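Local coordinates for sesquisabinene B synthase 2 (Santalum album, PDB 6A2A), which probably converts farnesyl diphosphate to sesquisabinene B, as a metal-dependent class I terpene synthase of the plant Tps-b subfamily, at residues 425-430 against 437-442; 446-451 against 509-514. All blocks are in the same frame, centred on the assembly; numbering follows the deposited sequence.

Contact 1. Residues 425-430 against 437-442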
loop_
_atom_site.group_PDB
_atom_site.type_symbol
_atom_site.label_atom_id
_atom_site.label_comp_id
_atom_site.label_asym_id
_atom_site.label_seq_id
_atom_site.Cartn_x
_atom_site.Cartn_y
_atom_site.Cartn_z
ATOM N N THR A 425 -11.148 1.910 -17.284
ATOM C CA THR A 425 -10.864 1.880 -15.855
ATOM C C THR A 425 -11.215 3.228 -15.214
ATOM O O THR A 425 -11.844 3.268 -14.178
ATOM C CB THR A 425 -9.419 1.472 -15.572
ATOM O OG1 THR A 425 -9.207 0.166 -16.138
ATOM C CG2 THR A 425 -9.126 1.442 -14.087
ATOM N N SER A 426 -10.809 4.333 -15.833
ATOM C CA SER A 426 -11.100 5.654 -15.305
ATOM C C SER A 426 -12.615 5.881 -15.151
ATOM O O SER A 426 -13.029 6.557 -14.203
ATOM C CB SER A 426 -10.439 6.711 -16.123
ATOM O OG SER A 426 -11.126 7.057 -17.331
ATOM N N TYR A 427 -13.385 5.386 -16.113
ATOM C CA TYR A 427 -14.842 5.520 -16.109
ATOM C C TYR A 427 -15.447 4.700 -14.951
ATOM O O TYR A 427 -16.295 5.206 -14.166
ATOM C CB TYR A 427 -15.405 5.088 -17.455
ATOM C CG TYR A 427 -16.911 5.147 -17.534
ATOM C CD1 TYR A 427 -17.547 6.288 -17.991
ATOM C CD2 TYR A 427 -17.688 4.027 -17.292
ATOM C CE1 TYR A 427 -18.928 6.338 -18.142
ATOM C CE2 TYR A 427 -19.077 4.057 -17.446
ATOM C CZ TYR A 427 -19.698 5.219 -17.852
ATOM O OH TYR A 427 -21.063 5.208 -18.008
ATOM N N LEU A 428 -15.019 3.430 -14.839
ATOM C CA LEU A 428 -15.404 2.581 -13.710
ATOM C C LEU A 428 -15.249 3.290 -12.356
ATOM O O LEU A 428 -16.139 3.189 -11.452
ATOM C CB LEU A 428 -14.529 1.325 -13.716
ATOM C CG LEU A 428 -14.549 0.499 -12.432
ATOM C CD1 LEU A 428 -15.874 -0.187 -12.226
ATOM C CD2 LEU A 428 -13.429 -0.537 -12.429
ATOM N N LEU A 429 -14.150 3.990 -12.186
ATOM C CA LEU A 429 -13.776 4.558 -10.885
ATOM C C LEU A 429 -14.448 5.908 -10.617
ATOM O O LEU A 429 -14.329 6.379 -9.466
ATOM C CB LEU A 429 -12.254 4.749 -10.847
ATOM C CG LEU A 429 -11.453 3.445 -10.908
ATOM C CD1 LEU A 429 -9.971 3.749 -10.977
ATOM C CD2 LEU A 429 -11.730 2.566 -9.702
ATOM N N THR A 430 -15.047 6.530 -11.626
ATOM C CA THR A 430 -15.611 7.896 -11.432
ATOM C C THR A 430 -17.085 8.021 -11.801
ATOM O O THR A 430 -17.719 8.968 -11.250
ATOM C CB THR A 430 -14.834 8.933 -12.241
ATOM O OG1 THR A 430 -14.904 8.603 -13.640
ATOM C CG2 THR A 430 -13.416 9.023 -11.740
ATOM N N GLU A 437 -24.020 -2.608 -17.664
ATOM C CA GLU A 437 -24.418 -2.099 -18.977
ATOM C C GLU A 437 -23.643 -0.815 -19.307
ATOM O O GLU A 437 -23.261 -0.631 -20.474
ATOM C CB GLU A 437 -25.912 -1.791 -19.051
ATOM C CG GLU A 437 -26.778 -3.031 -18.981
ATOM C CD GLU A 437 -26.687 -3.743 -17.633
ATOM O OE1 GLU A 437 -26.774 -3.048 -16.600
ATOM O OE2 GLU A 437 -26.455 -4.978 -17.625
ATOM N N LYS A 438 -23.449 0.060 -18.312
ATOM C CA LYS A 438 -22.656 1.288 -18.556
ATOM C C LYS A 438 -21.205 0.942 -18.940
ATOM O O LYS A 438 -20.655 1.557 -19.857
ATOM C CB LYS A 438 -22.625 2.217 -17.342
ATOM C CG LYS A 438 -23.933 2.927 -17.027
ATOM C CD LYS A 438 -23.919 3.709 -15.763
ATOM C CE LYS A 438 -25.304 4.178 -15.353
ATOM N NZ LYS A 438 -25.238 5.148 -14.220
ATOM N N LEU A 439 -20.596 -0.023 -18.271
ATOM C CA LEU A 439 -19.225 -0.395 -18.582
ATOM C C LEU A 439 -19.095 -1.070 -19.950
ATOM O O LEU A 439 -18.109 -0.833 -20.681
ATOM C CB LEU A 439 -18.681 -1.272 -17.458
ATOM C CG LEU A 439 -18.437 -0.508 -16.172
ATOM C CD1 LEU A 439 -18.291 -1.499 -15.064
ATOM C CD2 LEU A 439 -17.229 0.395 -16.281
ATOM N N ASP A 440 -20.080 -1.895 -20.332
ATOM C CA ASP A 440 -20.085 -2.535 -21.635
ATOM C C ASP A 440 -20.150 -1.391 -22.704
ATOM O O ASP A 440 -19.487 -1.475 -23.785
ATOM C CB ASP A 440 -21.309 -3.425 -21.800
ATOM C CG ASP A 440 -21.168 -4.818 -21.113
ATOM O OD1 ASP A 440 -20.054 -5.167 -20.708
ATOM O OD2 ASP A 440 -22.211 -5.530 -21.033
ATOM N N TYR A 441 -21.011 -0.414 -22.461
ATOM C CA TYR A 441 -21.162 0.746 -23.393
ATOM C C TYR A 441 -19.788 1.453 -23.605
ATOM O O TYR A 441 -19.366 1.639 -24.740
ATOM C CB TYR A 441 -22.197 1.742 -22.875
ATOM C CG TYR A 441 -22.241 3.019 -23.680
ATOM C CD1 TYR A 441 -22.773 3.062 -24.949
ATOM C CD2 TYR A 441 -21.680 4.175 -23.178
ATOM C CE1 TYR A 441 -22.768 4.227 -25.702
ATOM C CE2 TYR A 441 -21.711 5.360 -23.890
ATOM C CZ TYR A 441 -22.229 5.377 -25.169
ATOM O OH TYR A 441 -22.244 6.568 -25.856
ATOM N N VAL A 442 -19.103 1.789 -22.544
ATOM C CA VAL A 442 -17.818 2.505 -22.708
ATOM C C VAL A 442 -16.819 1.574 -23.409
ATOM O O VAL A 442 -16.129 2.000 -24.261
ATOM C CB VAL A 442 -17.285 3.054 -21.382
ATOM C CG1 VAL A 442 -16.014 3.855 -21.616
ATOM C CG2 VAL A 442 -18.319 3.920 -20.722
#
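Tyr427 reaches across from helix 419-430 and meets three residues of helix 436-443. Its CG stands anti to the backbone N (chi1 178°), which carries the ring out to the neighbouring helix. Val442 CG2 sits over one ring face, 3.3 Å from the Tyr427 ring centroid and 8° off the normal. This is a close CH-pi contact, with the methyl almost central on the ring. Leu439 CD2 comes in at the ring edge, 3.8 Å from Tyr427 CD2. At the far end, Lys438 CB lies in the ring plane, 3.4 Å from Tyr427 OH. The Lys438 chain crosses the tyrosine at about a right angle and then leads away. Its NZ bonds to the backbone oxygens of Glu432 and Asn433 in the connecting loop. Phe521 of helix 521-535 adds an edge-to-face ring contact to Tyr427. A serine in place of Tyr427 would probably open a gap between the helices and leave Val442 CG2 without its ring face. Next along the helix, Leu428 packs against the same Leu439. Leu439 CD2 packs 3.8 Å from Leu428 CB, and the CD1 methyls of the two leucines lie 4.0 Å apart. The one methyl Leu439 CD2 is thus shared by Tyr427 and Leu428. The two segments run nearly antiparallel, with axes 10.2 Å apart at closest approach and 154° between their directions. This is an antiparallel helical hairpin with a short connection, set in the all-alpha class I terpene synthase fold and away from the metal site.

Contact 2. Residues 446-451 against 509-514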
loop_
_atom_site.group_PDB
_atom_site.type_symbol
_atom_site.label_atom_id
_atom_site.label_comp_id
_atom_site.label_asym_id
_atom_site.label_seq_id
_atom_site.Cartn_x
_atom_site.Cartn_y
_atom_site.Cartn_z
ATOM N N PRO A 446 -17.717 3.947 -28.180
ATOM C CA PRO A 446 -18.492 5.049 -28.764
ATOM C C PRO A 446 -17.530 6.029 -29.451
ATOM O O PRO A 446 -16.329 6.024 -29.105
ATOM C CB PRO A 446 -19.238 5.687 -27.609
ATOM C CG PRO A 446 -18.524 5.207 -26.415
ATOM C CD PRO A 446 -17.877 3.906 -26.736
ATOM N N LEU A 447 -18.000 6.725 -30.487
ATOM C CA LEU A 447 -17.092 7.595 -31.276
ATOM C C LEU A 447 -16.116 8.406 -30.399
ATOM O O LEU A 447 -14.927 8.461 -30.750
ATOM C CB LEU A 447 -17.953 8.541 -32.111
ATOM C CG LEU A 447 -17.205 9.559 -32.980
ATOM C CD1 LEU A 447 -16.341 8.871 -34.007
ATOM C CD2 LEU A 447 -18.216 10.470 -33.661
ATOM N N PHE A 448 -16.588 9.035 -29.353
ATOM C CA PHE A 448 -15.761 9.896 -28.471
ATOM C C PHE A 448 -14.546 9.127 -27.956
ATOM O O PHE A 448 -13.456 9.633 -27.964
ATOM C CB PHE A 448 -16.586 10.332 -27.269
ATOM C CG PHE A 448 -15.951 11.341 -26.354
ATOM C CD1 PHE A 448 -15.384 12.496 -26.849
ATOM C CD2 PHE A 448 -15.973 11.153 -24.988
ATOM C CE1 PHE A 448 -14.827 13.428 -25.997
ATOM C CE2 PHE A 448 -15.417 12.084 -24.140
ATOM C CZ PHE A 448 -14.845 13.214 -24.653
ATOM N N VAL A 449 -14.784 7.935 -27.484
ATOM C CA VAL A 449 -13.700 7.100 -26.907
ATOM C C VAL A 449 -12.830 6.543 -28.032
ATOM O O VAL A 449 -11.635 6.526 -27.886
ATOM C CB VAL A 449 -14.311 5.992 -26.042
ATOM C CG1 VAL A 449 -13.241 5.136 -25.418
ATOM C CG2 VAL A 449 -15.233 6.584 -25.004
ATOM N N ARG A 450 -13.432 6.116 -29.111
ATOM C CA ARG A 450 -12.673 5.549 -30.243
ATOM C C ARG A 450 -11.685 6.602 -30.770
ATOM O O ARG A 450 -10.584 6.260 -31.021
ATOM C CB ARG A 450 -13.635 5.120 -31.347
ATOM C CG ARG A 450 -13.015 4.243 -32.417
ATOM C CD ARG A 450 -13.943 4.020 -33.593
ATOM N NE ARG A 450 -13.423 3.057 -34.530
ATOM C CZ ARG A 450 -13.489 3.121 -35.851
ATOM N NH1 ARG A 450 -12.840 2.219 -36.556
ATOM N NH2 ARG A 450 -14.195 4.049 -36.474
ATOM N N ALA A 451 -12.146 7.820 -30.929
ATOM C CA ALA A 451 -11.303 8.927 -31.426
ATOM C C ALA A 451 -10.091 9.099 -30.500
ATOM O O ALA A 451 -8.986 9.169 -30.984
ATOM C CB ALA A 451 -12.134 10.179 -31.513
ATOM N N LYS A 509 -16.176 18.201 -31.722
ATOM C CA LYS A 509 -17.648 18.239 -32.000
ATOM C C LYS A 509 -18.411 17.343 -31.001
ATOM O O LYS A 509 -19.505 17.736 -30.499
ATOM C CB LYS A 509 -17.963 17.848 -33.437
ATOM C CG LYS A 509 -19.408 18.141 -33.853
ATOM C CD LYS A 509 -19.619 17.959 -35.317
ATOM C CE LYS A 509 -20.978 18.449 -35.787
ATOM N NZ LYS A 509 -20.974 18.624 -37.267
ATOM N N CYS A 510 -17.811 16.221 -30.606
ATOM C CA CYS A 510 -18.472 15.322 -29.612
ATOM C C CYS A 510 -18.762 16.115 -28.335
ATOM O O CYS A 510 -19.801 15.914 -27.733
ATOM C CB CYS A 510 -17.671 14.051 -29.280
ATOM S SG CYS A 510 -17.482 12.814 -30.572
ATOM N N LEU A 511 -17.914 17.085 -27.897
ATOM C CA LEU A 511 -18.169 17.829 -26.685
ATOM C C LEU A 511 -19.367 18.783 -26.799
ATOM O O LEU A 511 -19.787 19.311 -25.790
ATOM C CB LEU A 511 -16.918 18.621 -26.315
ATOM C CG LEU A 511 -15.666 17.789 -26.024
ATOM C CD1 LEU A 511 -14.477 18.680 -25.740
ATOM C CD2 LEU A 511 -15.919 16.855 -24.854
ATOM N N PHE A 512 -19.863 19.051 -27.992
ATOM C CA PHE A 512 -21.061 19.874 -28.140
ATOM C C PHE A 512 -22.299 18.968 -28.186
ATOM O O PHE A 512 -23.403 19.484 -28.266
ATOM C CB PHE A 512 -20.947 20.738 -29.394
ATOM C CG PHE A 512 -20.306 22.071 -29.129
ATOM C CD1 PHE A 512 -18.953 22.141 -28.842
ATOM C CD2 PHE A 512 -21.045 23.240 -29.186
ATOM C CE1 PHE A 512 -18.346 23.364 -28.618
ATOM C CE2 PHE A 512 -20.442 24.469 -28.951
ATOM C CZ PHE A 512 -19.090 24.527 -28.657
ATOM N N GLU A 513 -22.113 17.650 -28.136
ATOM C CA GLU A 513 -23.227 16.708 -27.739
ATOM C C GLU A 513 -22.626 15.522 -26.977
ATOM O O GLU A 513 -22.438 14.433 -27.559
ATOM C CB GLU A 513 -24.002 16.235 -28.966
ATOM C CG GLU A 513 -23.134 15.659 -30.075
ATOM C CD GLU A 513 -23.044 16.503 -31.336
ATOM O OE1 GLU A 513 -22.403 17.572 -31.288
ATOM O OE2 GLU A 513 -23.617 16.094 -32.362
ATOM N N PRO A 514 -22.228 15.734 -25.703
ATOM C CA PRO A 514 -21.407 14.672 -25.091
ATOM C C PRO A 514 -22.211 13.528 -24.434
ATOM O O PRO A 514 -21.624 12.508 -24.018
ATOM C CB PRO A 514 -20.619 15.460 -24.036
ATOM C CG PRO A 514 -21.670 16.413 -23.482
ATOM C CD PRO A 514 -22.437 16.829 -24.727
#
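Cys510, in the last part of helix 489-510, packs against Leu447 and Phe448 in the first turn of helix 447-462. Its two side-chain atoms divide the work. Cys510 CB lies 3.7 Å from Phe448 CD1, while Cys510 SG lies 3.9 Å from Leu447 CD2. SG stands beside the backbone N and anti to the carbonyl carbon (chi1 -68°), and it also comes within 4.0 Å of Phe448 CA. Leu511 adds one methyl. Its CD2 is 3.8 Å from both Phe448 CE1 and Phe448 CZ, so it meets the outer end of the ring, and the two side chains slant across each other.

Around this shell, Leu507, Leu522, Thr525 and Phe517 also touch Phe448. Trp503 lies against Leu447. Pro446 is the N-cap residue of helix 447-462, and its O accepts a bond from Arg450 N at 2.9 Å. On the other segment, a type I beta turn runs from Cys510 to Glu513, with Glu513 N bonded to Cys510 O at 2.9 Å. The turn begins with the two contact residues themselves, Cys510 and Leu511.

Across the two segments the chemistry is apolar. A cysteine methylene and a leucine methyl meet the ring, and the sulfur meets Leu447, so the hold depends on close packing, partly buried, rather than on directed bonds.

Overall arrangement
Following the chain, helix 419-430 comes first. A short loop leads into helix 436-443, and contact 1 closes that loop by folding the second helix back on the first. A brief link then enters helix 447-462, where contact 2 opens. Contact 2 closes a much longer, mostly helical excursion, which returns through helix 489-510. The two contacts run in series and neither nest nor cross. Their centres are about 15 Å apart, and they touch where Tyr441 O lies 3.4 Å from Pro446 CD. Helix 521-535 packs beside both, with Phe521 reaching Tyr427, Val442 and Val449. Contact 1 ties two successive helices; contact 2 joins helix 447-462 to the later helix 489-510, both away from the metal ligands.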